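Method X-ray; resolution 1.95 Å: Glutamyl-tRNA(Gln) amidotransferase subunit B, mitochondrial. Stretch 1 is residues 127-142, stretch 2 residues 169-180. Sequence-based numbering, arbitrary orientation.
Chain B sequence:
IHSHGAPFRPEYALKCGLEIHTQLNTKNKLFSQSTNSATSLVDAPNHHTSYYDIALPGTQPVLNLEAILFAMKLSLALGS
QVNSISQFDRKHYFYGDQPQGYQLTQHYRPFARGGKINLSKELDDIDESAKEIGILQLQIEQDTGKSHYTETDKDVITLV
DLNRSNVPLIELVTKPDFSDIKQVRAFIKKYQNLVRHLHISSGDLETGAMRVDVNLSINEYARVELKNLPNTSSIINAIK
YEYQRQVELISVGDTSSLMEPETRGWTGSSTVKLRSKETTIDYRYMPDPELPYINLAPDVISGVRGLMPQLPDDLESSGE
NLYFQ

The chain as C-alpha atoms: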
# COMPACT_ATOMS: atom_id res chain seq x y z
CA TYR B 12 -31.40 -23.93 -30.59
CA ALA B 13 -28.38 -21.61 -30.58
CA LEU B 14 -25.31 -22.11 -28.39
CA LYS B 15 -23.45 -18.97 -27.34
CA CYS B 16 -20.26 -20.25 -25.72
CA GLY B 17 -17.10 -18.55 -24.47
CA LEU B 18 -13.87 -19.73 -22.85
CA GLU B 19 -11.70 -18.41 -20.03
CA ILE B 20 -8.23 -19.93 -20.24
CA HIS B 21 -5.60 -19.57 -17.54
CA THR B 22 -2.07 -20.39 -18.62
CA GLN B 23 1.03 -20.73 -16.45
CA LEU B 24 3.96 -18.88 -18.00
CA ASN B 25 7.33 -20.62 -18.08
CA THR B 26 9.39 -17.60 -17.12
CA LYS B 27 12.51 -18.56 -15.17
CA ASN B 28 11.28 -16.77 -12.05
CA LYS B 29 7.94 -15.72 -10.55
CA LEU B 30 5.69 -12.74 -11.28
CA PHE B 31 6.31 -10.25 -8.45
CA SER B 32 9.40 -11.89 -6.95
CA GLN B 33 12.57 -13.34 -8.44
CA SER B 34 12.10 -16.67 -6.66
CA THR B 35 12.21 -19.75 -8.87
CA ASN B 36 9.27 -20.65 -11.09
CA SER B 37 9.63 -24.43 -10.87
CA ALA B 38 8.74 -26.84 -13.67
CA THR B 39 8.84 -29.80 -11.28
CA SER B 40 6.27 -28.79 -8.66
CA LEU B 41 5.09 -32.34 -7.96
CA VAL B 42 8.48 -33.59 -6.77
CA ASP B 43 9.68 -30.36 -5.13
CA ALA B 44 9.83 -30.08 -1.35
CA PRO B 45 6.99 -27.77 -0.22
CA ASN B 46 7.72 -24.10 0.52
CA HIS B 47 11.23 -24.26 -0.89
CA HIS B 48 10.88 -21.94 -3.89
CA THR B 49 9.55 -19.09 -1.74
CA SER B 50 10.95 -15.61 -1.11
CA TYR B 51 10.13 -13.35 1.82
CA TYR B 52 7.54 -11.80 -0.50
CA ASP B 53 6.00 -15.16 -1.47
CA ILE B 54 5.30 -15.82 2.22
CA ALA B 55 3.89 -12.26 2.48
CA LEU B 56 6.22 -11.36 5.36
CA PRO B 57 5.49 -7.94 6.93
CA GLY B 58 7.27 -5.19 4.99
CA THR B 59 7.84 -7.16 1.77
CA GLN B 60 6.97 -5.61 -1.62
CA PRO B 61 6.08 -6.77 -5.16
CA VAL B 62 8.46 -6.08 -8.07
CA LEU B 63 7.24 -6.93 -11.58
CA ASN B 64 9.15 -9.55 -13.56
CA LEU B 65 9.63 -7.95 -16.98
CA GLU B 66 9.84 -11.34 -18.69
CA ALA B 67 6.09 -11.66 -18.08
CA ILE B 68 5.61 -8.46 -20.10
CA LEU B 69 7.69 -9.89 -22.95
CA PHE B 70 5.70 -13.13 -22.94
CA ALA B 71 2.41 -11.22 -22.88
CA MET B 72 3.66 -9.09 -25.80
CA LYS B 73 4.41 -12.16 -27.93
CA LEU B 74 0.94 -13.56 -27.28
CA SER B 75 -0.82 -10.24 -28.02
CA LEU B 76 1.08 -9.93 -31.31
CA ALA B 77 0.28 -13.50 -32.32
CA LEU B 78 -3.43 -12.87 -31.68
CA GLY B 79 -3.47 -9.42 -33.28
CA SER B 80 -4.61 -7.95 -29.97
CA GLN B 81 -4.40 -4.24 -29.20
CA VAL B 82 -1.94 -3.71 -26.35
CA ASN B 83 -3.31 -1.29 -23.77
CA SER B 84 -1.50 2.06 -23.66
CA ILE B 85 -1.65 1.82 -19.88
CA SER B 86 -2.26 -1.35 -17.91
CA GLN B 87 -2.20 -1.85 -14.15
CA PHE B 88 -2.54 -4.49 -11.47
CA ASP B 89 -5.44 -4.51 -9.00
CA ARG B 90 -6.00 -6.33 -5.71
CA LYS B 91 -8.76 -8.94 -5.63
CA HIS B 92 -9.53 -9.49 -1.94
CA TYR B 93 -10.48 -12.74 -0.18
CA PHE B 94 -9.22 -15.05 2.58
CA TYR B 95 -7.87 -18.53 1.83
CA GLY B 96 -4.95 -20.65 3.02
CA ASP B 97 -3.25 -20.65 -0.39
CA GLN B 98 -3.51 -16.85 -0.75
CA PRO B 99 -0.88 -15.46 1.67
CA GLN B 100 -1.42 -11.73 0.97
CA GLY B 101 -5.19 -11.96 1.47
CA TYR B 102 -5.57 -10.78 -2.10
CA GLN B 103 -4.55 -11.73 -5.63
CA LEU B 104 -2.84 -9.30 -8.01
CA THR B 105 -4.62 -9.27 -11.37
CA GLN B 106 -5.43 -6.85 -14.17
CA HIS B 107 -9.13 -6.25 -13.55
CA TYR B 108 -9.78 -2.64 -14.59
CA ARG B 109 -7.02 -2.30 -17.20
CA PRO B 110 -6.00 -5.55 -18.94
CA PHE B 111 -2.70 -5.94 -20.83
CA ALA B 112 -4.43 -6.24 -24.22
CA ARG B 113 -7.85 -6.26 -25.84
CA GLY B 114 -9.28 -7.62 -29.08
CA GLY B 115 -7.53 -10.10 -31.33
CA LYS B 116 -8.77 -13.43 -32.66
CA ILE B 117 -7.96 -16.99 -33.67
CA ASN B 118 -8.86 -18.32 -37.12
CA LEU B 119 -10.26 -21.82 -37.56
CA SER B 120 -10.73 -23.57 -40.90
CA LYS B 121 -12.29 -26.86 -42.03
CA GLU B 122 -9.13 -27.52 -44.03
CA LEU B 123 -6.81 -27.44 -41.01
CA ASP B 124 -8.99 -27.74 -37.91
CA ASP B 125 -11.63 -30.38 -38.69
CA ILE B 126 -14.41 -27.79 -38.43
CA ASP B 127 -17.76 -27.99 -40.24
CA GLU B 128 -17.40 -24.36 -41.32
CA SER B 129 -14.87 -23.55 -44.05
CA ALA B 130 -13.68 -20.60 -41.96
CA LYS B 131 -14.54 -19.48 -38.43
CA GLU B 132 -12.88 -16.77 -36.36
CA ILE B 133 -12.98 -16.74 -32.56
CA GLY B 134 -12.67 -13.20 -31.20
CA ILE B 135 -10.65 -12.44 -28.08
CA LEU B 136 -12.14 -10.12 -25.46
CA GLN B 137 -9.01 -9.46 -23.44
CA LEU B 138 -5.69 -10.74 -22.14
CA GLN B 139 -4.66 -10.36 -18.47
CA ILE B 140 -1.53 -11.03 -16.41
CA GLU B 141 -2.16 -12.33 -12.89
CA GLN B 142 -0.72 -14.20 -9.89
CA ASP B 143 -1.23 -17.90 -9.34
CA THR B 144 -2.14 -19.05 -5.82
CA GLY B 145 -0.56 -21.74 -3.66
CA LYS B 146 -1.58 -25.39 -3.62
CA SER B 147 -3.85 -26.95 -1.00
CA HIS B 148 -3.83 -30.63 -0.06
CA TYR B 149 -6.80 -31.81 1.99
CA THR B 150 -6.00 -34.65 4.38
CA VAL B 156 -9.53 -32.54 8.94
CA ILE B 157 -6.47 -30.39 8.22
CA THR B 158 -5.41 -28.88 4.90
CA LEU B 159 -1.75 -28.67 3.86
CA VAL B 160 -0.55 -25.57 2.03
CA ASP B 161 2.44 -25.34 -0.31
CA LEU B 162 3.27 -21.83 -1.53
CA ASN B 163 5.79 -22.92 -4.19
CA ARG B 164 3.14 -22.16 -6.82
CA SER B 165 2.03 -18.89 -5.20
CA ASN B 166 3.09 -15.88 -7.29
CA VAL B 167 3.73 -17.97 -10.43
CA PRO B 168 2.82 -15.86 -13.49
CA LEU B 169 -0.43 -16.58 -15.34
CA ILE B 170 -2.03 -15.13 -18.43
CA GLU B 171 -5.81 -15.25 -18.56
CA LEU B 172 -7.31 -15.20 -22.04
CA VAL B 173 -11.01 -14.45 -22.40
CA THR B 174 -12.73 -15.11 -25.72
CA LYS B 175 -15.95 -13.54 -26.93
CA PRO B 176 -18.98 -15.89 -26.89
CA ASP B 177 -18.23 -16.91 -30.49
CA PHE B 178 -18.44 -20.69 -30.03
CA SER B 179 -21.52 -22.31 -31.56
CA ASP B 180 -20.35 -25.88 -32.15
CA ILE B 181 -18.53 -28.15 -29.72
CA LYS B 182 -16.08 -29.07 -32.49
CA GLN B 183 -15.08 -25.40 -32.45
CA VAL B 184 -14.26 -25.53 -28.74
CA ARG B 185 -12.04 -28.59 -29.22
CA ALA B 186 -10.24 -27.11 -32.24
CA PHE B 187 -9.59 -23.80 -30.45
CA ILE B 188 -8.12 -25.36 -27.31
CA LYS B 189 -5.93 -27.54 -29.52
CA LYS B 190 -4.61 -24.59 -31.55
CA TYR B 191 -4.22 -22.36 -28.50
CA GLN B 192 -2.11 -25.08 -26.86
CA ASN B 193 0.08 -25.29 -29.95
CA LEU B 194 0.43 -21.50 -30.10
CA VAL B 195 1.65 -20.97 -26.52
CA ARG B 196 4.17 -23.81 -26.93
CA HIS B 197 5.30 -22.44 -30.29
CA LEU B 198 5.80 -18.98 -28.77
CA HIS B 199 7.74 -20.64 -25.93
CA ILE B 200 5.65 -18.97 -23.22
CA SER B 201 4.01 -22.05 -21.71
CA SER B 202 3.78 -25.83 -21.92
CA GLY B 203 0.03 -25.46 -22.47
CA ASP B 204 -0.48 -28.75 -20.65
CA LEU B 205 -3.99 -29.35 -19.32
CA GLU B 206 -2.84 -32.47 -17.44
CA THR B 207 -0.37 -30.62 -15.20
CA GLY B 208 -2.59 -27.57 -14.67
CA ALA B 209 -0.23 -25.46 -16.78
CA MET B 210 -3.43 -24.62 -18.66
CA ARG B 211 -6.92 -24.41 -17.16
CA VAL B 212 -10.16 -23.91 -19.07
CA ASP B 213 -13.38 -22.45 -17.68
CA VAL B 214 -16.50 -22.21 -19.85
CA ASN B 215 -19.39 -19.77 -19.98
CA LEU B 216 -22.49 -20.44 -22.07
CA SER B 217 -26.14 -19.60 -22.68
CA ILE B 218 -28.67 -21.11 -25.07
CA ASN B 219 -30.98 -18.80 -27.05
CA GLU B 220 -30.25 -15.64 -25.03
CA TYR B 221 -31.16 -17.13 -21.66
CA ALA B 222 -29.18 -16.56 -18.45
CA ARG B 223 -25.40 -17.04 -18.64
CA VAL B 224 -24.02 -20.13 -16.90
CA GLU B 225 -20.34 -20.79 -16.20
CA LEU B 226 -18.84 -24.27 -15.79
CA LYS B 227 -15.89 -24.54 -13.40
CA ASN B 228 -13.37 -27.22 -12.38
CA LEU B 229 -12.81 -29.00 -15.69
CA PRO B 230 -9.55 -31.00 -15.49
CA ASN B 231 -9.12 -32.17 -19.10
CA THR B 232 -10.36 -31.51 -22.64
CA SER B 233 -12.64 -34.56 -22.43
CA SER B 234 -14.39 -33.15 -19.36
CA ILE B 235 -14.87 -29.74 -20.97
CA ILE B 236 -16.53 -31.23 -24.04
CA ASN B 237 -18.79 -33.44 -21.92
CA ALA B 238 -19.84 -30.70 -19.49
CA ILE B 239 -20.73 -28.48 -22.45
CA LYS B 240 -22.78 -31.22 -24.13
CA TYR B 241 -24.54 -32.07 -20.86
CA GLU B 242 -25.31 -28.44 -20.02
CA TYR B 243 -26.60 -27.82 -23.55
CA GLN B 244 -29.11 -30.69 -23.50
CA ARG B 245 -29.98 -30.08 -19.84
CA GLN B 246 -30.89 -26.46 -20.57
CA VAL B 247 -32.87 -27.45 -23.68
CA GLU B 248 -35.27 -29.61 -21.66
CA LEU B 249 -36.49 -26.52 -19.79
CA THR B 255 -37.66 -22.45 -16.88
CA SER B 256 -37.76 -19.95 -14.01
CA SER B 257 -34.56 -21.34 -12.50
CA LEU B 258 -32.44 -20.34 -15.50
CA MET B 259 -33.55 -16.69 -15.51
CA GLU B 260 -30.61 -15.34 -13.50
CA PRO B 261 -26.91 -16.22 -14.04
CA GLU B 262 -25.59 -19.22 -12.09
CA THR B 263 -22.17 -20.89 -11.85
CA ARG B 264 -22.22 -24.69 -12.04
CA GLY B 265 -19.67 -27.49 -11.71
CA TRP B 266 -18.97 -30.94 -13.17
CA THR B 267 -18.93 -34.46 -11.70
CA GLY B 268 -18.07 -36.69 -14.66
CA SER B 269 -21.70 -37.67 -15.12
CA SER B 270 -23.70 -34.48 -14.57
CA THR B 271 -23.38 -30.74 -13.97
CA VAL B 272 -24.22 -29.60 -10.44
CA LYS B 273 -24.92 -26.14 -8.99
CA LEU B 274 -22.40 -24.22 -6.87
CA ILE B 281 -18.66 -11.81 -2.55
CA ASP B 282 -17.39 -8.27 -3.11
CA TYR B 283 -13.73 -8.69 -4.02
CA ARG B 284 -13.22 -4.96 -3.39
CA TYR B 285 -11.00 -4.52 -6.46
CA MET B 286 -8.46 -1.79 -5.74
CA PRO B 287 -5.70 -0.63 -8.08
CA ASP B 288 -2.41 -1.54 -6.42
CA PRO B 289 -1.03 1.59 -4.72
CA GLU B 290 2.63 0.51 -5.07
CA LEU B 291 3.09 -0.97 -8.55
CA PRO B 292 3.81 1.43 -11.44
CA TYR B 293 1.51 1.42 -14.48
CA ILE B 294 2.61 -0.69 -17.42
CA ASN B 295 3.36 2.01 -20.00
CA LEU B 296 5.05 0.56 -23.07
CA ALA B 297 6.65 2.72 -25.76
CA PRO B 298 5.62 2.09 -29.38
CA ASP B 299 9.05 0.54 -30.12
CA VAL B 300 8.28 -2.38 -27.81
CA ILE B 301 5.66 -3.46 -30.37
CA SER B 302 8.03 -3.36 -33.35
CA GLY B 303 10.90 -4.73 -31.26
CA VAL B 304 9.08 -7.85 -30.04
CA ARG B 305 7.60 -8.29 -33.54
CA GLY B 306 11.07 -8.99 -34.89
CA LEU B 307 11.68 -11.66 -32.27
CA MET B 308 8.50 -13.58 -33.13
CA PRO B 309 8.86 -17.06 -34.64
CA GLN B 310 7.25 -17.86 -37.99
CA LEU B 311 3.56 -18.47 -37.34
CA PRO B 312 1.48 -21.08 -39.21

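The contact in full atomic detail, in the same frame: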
# COMPACT_ATOMS: atom_id res chain seq x y z
N ASP B 127 -16.72 -27.91 -39.22
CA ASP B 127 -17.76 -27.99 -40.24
C ASP B 127 -17.75 -26.76 -41.15
O ASP B 127 -18.01 -26.86 -42.35
CB ASP B 127 -19.14 -28.15 -39.61
CG ASP B 127 -19.37 -29.55 -39.08
OD1 ASP B 127 -18.76 -30.50 -39.62
OD2 ASP B 127 -20.17 -29.71 -38.14
N GLU B 128 -17.46 -25.60 -40.57
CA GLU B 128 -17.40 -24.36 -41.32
C GLU B 128 -16.05 -24.24 -42.03
O GLU B 128 -15.02 -24.62 -41.49
CB GLU B 128 -17.60 -23.17 -40.38
CG GLU B 128 -18.16 -23.56 -39.03
CD GLU B 128 -19.34 -22.72 -38.61
OE1 GLU B 128 -19.49 -21.59 -39.14
OE2 GLU B 128 -20.13 -23.18 -37.76
N SER B 129 -16.08 -23.72 -43.26
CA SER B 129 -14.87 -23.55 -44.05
C SER B 129 -13.91 -22.59 -43.35
O SER B 129 -12.69 -22.77 -43.40
CB SER B 129 -15.21 -23.02 -45.44
OG SER B 129 -15.85 -21.76 -45.36
N ALA B 130 -14.47 -21.58 -42.70
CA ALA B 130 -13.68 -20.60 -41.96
C ALA B 130 -14.49 -20.02 -40.81
O ALA B 130 -15.64 -19.63 -40.98
CB ALA B 130 -13.19 -19.50 -42.89
N LYS B 131 -13.87 -19.97 -39.63
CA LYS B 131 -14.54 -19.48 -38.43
C LYS B 131 -13.54 -18.79 -37.52
O LYS B 131 -12.57 -19.40 -37.07
CB LYS B 131 -15.20 -20.65 -37.70
CG LYS B 131 -15.71 -20.32 -36.30
CD LYS B 131 -16.93 -19.42 -36.33
CE LYS B 131 -17.59 -19.36 -34.96
NZ LYS B 131 -18.74 -18.42 -34.92
N GLU B 132 -13.77 -17.50 -37.24
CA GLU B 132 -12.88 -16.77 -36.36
C GLU B 132 -13.46 -16.66 -34.95
O GLU B 132 -14.66 -16.41 -34.76
CB GLU B 132 -12.53 -15.39 -36.92
CG GLU B 132 -13.54 -14.29 -36.65
CD GLU B 132 -12.98 -12.91 -36.88
OE1 GLU B 132 -13.09 -12.06 -35.97
OE2 GLU B 132 -12.42 -12.66 -37.97
N ILE B 133 -12.60 -16.87 -33.96
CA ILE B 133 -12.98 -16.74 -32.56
C ILE B 133 -12.35 -15.47 -32.00
O ILE B 133 -11.13 -15.41 -31.82
CB ILE B 133 -12.50 -17.94 -31.72
CG1 ILE B 133 -12.98 -19.26 -32.33
CG2 ILE B 133 -12.97 -17.80 -30.28
CD1 ILE B 133 -14.48 -19.44 -32.28
N GLY B 134 -13.17 -14.46 -31.72
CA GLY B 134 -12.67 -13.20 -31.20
C GLY B 134 -12.19 -13.29 -29.76
O GLY B 134 -12.74 -14.04 -28.96
N ILE B 135 -11.16 -12.51 -29.45
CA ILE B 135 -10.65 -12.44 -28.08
C ILE B 135 -11.13 -11.15 -27.41
O ILE B 135 -11.02 -10.07 -27.98
CB ILE B 135 -9.10 -12.45 -28.06
CG1 ILE B 135 -8.57 -13.63 -28.87
CG2 ILE B 135 -8.58 -12.48 -26.63
CD1 ILE B 135 -9.01 -14.99 -28.36
N LEU B 136 -11.69 -11.28 -26.21
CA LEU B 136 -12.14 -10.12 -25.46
C LEU B 136 -10.93 -9.38 -24.91
O LEU B 136 -10.71 -8.21 -25.22
CB LEU B 136 -13.05 -10.56 -24.30
CG LEU B 136 -14.13 -9.62 -23.74
CD1 LEU B 136 -14.67 -10.18 -22.44
CD2 LEU B 136 -13.64 -8.19 -23.53
N GLN B 137 -10.15 -10.08 -24.09
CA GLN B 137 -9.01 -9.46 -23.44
C GLN B 137 -7.98 -10.48 -22.96
O GLN B 137 -8.21 -11.69 -22.97
CB GLN B 137 -9.47 -8.60 -22.26
CG GLN B 137 -10.14 -9.40 -21.17
CD GLN B 137 -10.81 -8.51 -20.14
OE1 GLN B 137 -10.65 -8.70 -18.94
NE2 GLN B 137 -11.56 -7.52 -20.61
N LEU B 138 -6.84 -9.95 -22.52
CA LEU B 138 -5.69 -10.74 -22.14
C LEU B 138 -5.15 -10.11 -20.85
O LEU B 138 -4.86 -8.92 -20.82
CB LEU B 138 -4.66 -10.62 -23.26
CG LEU B 138 -3.53 -11.62 -23.48
CD1 LEU B 138 -3.21 -11.66 -24.97
CD2 LEU B 138 -2.31 -11.20 -22.69
N GLN B 139 -5.05 -10.90 -19.78
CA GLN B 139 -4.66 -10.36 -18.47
C GLN B 139 -3.49 -11.13 -17.84
O GLN B 139 -3.42 -12.35 -17.94
CB GLN B 139 -5.84 -10.40 -17.49
CG GLN B 139 -7.02 -9.53 -17.87
CD GLN B 139 -8.15 -9.59 -16.85
OE1 GLN B 139 -8.15 -10.45 -15.96
NE2 GLN B 139 -9.10 -8.67 -16.96
N ILE B 140 -2.59 -10.40 -17.18
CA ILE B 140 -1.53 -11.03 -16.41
C ILE B 140 -1.97 -11.08 -14.95
O ILE B 140 -2.47 -10.09 -14.42
CB ILE B 140 -0.21 -10.24 -16.50
CG1 ILE B 140 0.24 -10.13 -17.96
CG2 ILE B 140 0.87 -10.89 -15.65
CD1 ILE B 140 1.29 -9.05 -18.19
N GLU B 141 -1.79 -12.22 -14.30
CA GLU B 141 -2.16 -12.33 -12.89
C GLU B 141 -1.36 -13.38 -12.11
O GLU B 141 -0.72 -14.25 -12.70
CB GLU B 141 -3.66 -12.60 -12.74
CG GLU B 141 -4.13 -13.89 -13.36
CD GLU B 141 -5.63 -14.05 -13.28
OE1 GLU B 141 -6.11 -15.20 -13.16
OE2 GLU B 141 -6.34 -13.02 -13.33
N GLN B 142 -1.42 -13.29 -10.78
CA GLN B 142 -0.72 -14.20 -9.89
C GLN B 142 -1.44 -15.53 -9.76
O GLN B 142 -2.66 -15.56 -9.64
CB GLN B 142 -0.63 -13.61 -8.48
CG GLN B 142 0.44 -12.57 -8.27
CD GLN B 142 0.45 -12.08 -6.83
OE1 GLN B 142 -0.61 -11.83 -6.24
NE2 GLN B 142 1.64 -11.95 -6.26
N LEU B 169 0.62 -16.04 -14.48
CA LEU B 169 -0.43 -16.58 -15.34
C LEU B 169 -0.82 -15.53 -16.37
O LEU B 169 -0.70 -14.33 -16.12
CB LEU B 169 -1.68 -16.93 -14.52
CG LEU B 169 -1.56 -17.90 -13.35
CD1 LEU B 169 -2.87 -17.99 -12.58
CD2 LEU B 169 -1.17 -19.26 -13.87
N ILE B 170 -1.28 -15.99 -17.53
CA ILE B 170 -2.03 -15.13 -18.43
C ILE B 170 -3.44 -15.69 -18.57
O ILE B 170 -3.62 -16.87 -18.87
CB ILE B 170 -1.37 -14.99 -19.81
CG1 ILE B 170 -0.09 -14.17 -19.71
CG2 ILE B 170 -2.33 -14.33 -20.78
CD1 ILE B 170 0.51 -13.82 -21.06
N GLU B 171 -4.43 -14.85 -18.33
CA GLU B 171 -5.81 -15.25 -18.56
C GLU B 171 -6.28 -14.71 -19.89
O GLU B 171 -6.20 -13.50 -20.14
CB GLU B 171 -6.73 -14.76 -17.44
CG GLU B 171 -8.19 -15.13 -17.66
CD GLU B 171 -9.13 -14.52 -16.63
OE1 GLU B 171 -10.36 -14.52 -16.88
OE2 GLU B 171 -8.65 -14.06 -15.58
N LEU B 172 -6.76 -15.60 -20.75
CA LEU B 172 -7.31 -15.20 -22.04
C LEU B 172 -8.82 -15.41 -22.02
O LEU B 172 -9.31 -16.50 -21.74
CB LEU B 172 -6.67 -16.00 -23.17
CG LEU B 172 -7.17 -15.76 -24.59
CD1 LEU B 172 -6.01 -15.75 -25.56
CD2 LEU B 172 -8.19 -16.81 -25.00
N VAL B 173 -9.56 -14.35 -22.32
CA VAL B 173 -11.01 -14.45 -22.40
C VAL B 173 -11.49 -14.23 -23.83
O VAL B 173 -11.22 -13.19 -24.44
CB VAL B 173 -11.70 -13.43 -21.47
CG1 VAL B 173 -13.20 -13.69 -21.41
CG2 VAL B 173 -11.10 -13.50 -20.08
N THR B 174 -12.18 -15.23 -24.38
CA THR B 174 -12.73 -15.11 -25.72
C THR B 174 -14.11 -14.46 -25.66
O THR B 174 -14.73 -14.41 -24.61
CB THR B 174 -12.88 -16.48 -26.41
OG1 THR B 174 -14.02 -17.16 -25.87
CG2 THR B 174 -11.64 -17.33 -26.19
N LYS B 175 -14.57 -13.96 -26.80
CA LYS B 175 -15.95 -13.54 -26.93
C LYS B 175 -16.80 -14.81 -27.05
O LYS B 175 -16.28 -15.88 -27.35
CB LYS B 175 -16.11 -12.64 -28.16
CG LYS B 175 -15.58 -11.23 -27.94
CD LYS B 175 -14.81 -10.72 -29.14
CE LYS B 175 -14.17 -9.37 -28.83
NZ LYS B 175 -13.28 -8.91 -29.94
N PRO B 176 -18.12 -14.70 -26.80
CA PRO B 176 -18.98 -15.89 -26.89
C PRO B 176 -19.21 -16.35 -28.33
O PRO B 176 -20.36 -16.47 -28.75
CB PRO B 176 -20.30 -15.41 -26.28
CG PRO B 176 -19.97 -14.17 -25.52
CD PRO B 176 -18.85 -13.54 -26.27
N ASP B 177 -18.13 -16.62 -29.06
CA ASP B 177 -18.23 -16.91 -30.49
C ASP B 177 -18.39 -18.40 -30.81
O ASP B 177 -18.58 -18.76 -31.97
CB ASP B 177 -17.01 -16.35 -31.23
CG ASP B 177 -17.10 -14.86 -31.46
OD1 ASP B 177 -18.10 -14.25 -31.00
OD2 ASP B 177 -16.18 -14.29 -32.08
N PHE B 178 -18.32 -19.25 -29.80
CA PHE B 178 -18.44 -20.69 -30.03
C PHE B 178 -19.89 -21.13 -30.18
O PHE B 178 -20.72 -20.89 -29.30
CB PHE B 178 -17.77 -21.48 -28.90
CG PHE B 178 -16.29 -21.29 -28.83
CD1 PHE B 178 -15.44 -22.07 -29.61
CD2 PHE B 178 -15.73 -20.33 -28.00
CE1 PHE B 178 -14.08 -21.89 -29.55
CE2 PHE B 178 -14.37 -20.16 -27.93
CZ PHE B 178 -13.54 -20.94 -28.71
N SER B 179 -20.19 -21.77 -31.31
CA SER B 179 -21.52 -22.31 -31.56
C SER B 179 -21.51 -23.83 -31.52
O SER B 179 -22.40 -24.45 -30.94
CB SER B 179 -22.06 -21.80 -32.90
OG SER B 179 -21.12 -22.01 -33.94
N ASP B 180 -20.50 -24.43 -32.14
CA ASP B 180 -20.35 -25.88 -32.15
C ASP B 180 -19.34 -26.33 -31.11
O ASP B 180 -18.49 -25.54 -30.67
CB ASP B 180 -19.94 -26.37 -33.54

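The two stretches form neighbouring antiparallel strands, and the loop after Thr174 continues the contact. Together the two stretches bury 1135 Å².

The first residues of stretch 1 contribute little. Lys131 reaches over with a side chain that is t at chi1, chi3 and chi4 but bends at chi2 (p), and its NZ donates a hydrogen bond to Asp177 O at 3.0 Å. Ile133 packs on Phe178. Its CD1 lies over one face of the ring, 3.9 Å from the ring centroid, and its CG2 is 3.6 Å from Phe178 CZ.

Gly134 is held at both backbone ends. Gly134 N donates to Asp177 OD2 at 3.0 Å, and Gly134 O accepts from Lys175 N at 2.8 Å. A CB here would point toward stretch 2 and fall 2.8 Å from Lys175 CD, a clash. Glycine leaves that space free.

Ile135 pairs with Thr174 without backbone hydrogen bonds. Its CD1 meets Leu172 CD2 at 3.9 Å, and its O accepts a weak bond from Lys175 NZ at 3.2 Å.

The register then shifts by one residue, a beta bulge. Val173 O accepts from two successive amides: Leu136 N at 2.6 Å and, weakly, Gln137 N at 3.3 Å. Gln137 O accepts from Val173 N at 3.1 Å, nearly linear.

Beyond the bulge the pairing is regular. Leu138 and Ile140 share a sheet face with Leu172 and Ile170; Leu138 CD2 lies 3.7 Å from Ile170 CG2. Gln139 and Glu171 exchange two bonds, Gln139 N to Glu171 O at 2.9 Å and Glu171 N to Gln139 O at 2.7 Å.

Glu141 and Leu169 repeat this pattern, with Glu141 N to Leu169 O at 3.0 Å and Leu169 N to Glu141 O at 2.9 Å. Glu141 OE2 also lies 3.4 Å from Glu171 OE2. These like charges are not hydrogen-bonded to each other; Glu141 OE2 is hydrogen-bonded elsewhere in the structure.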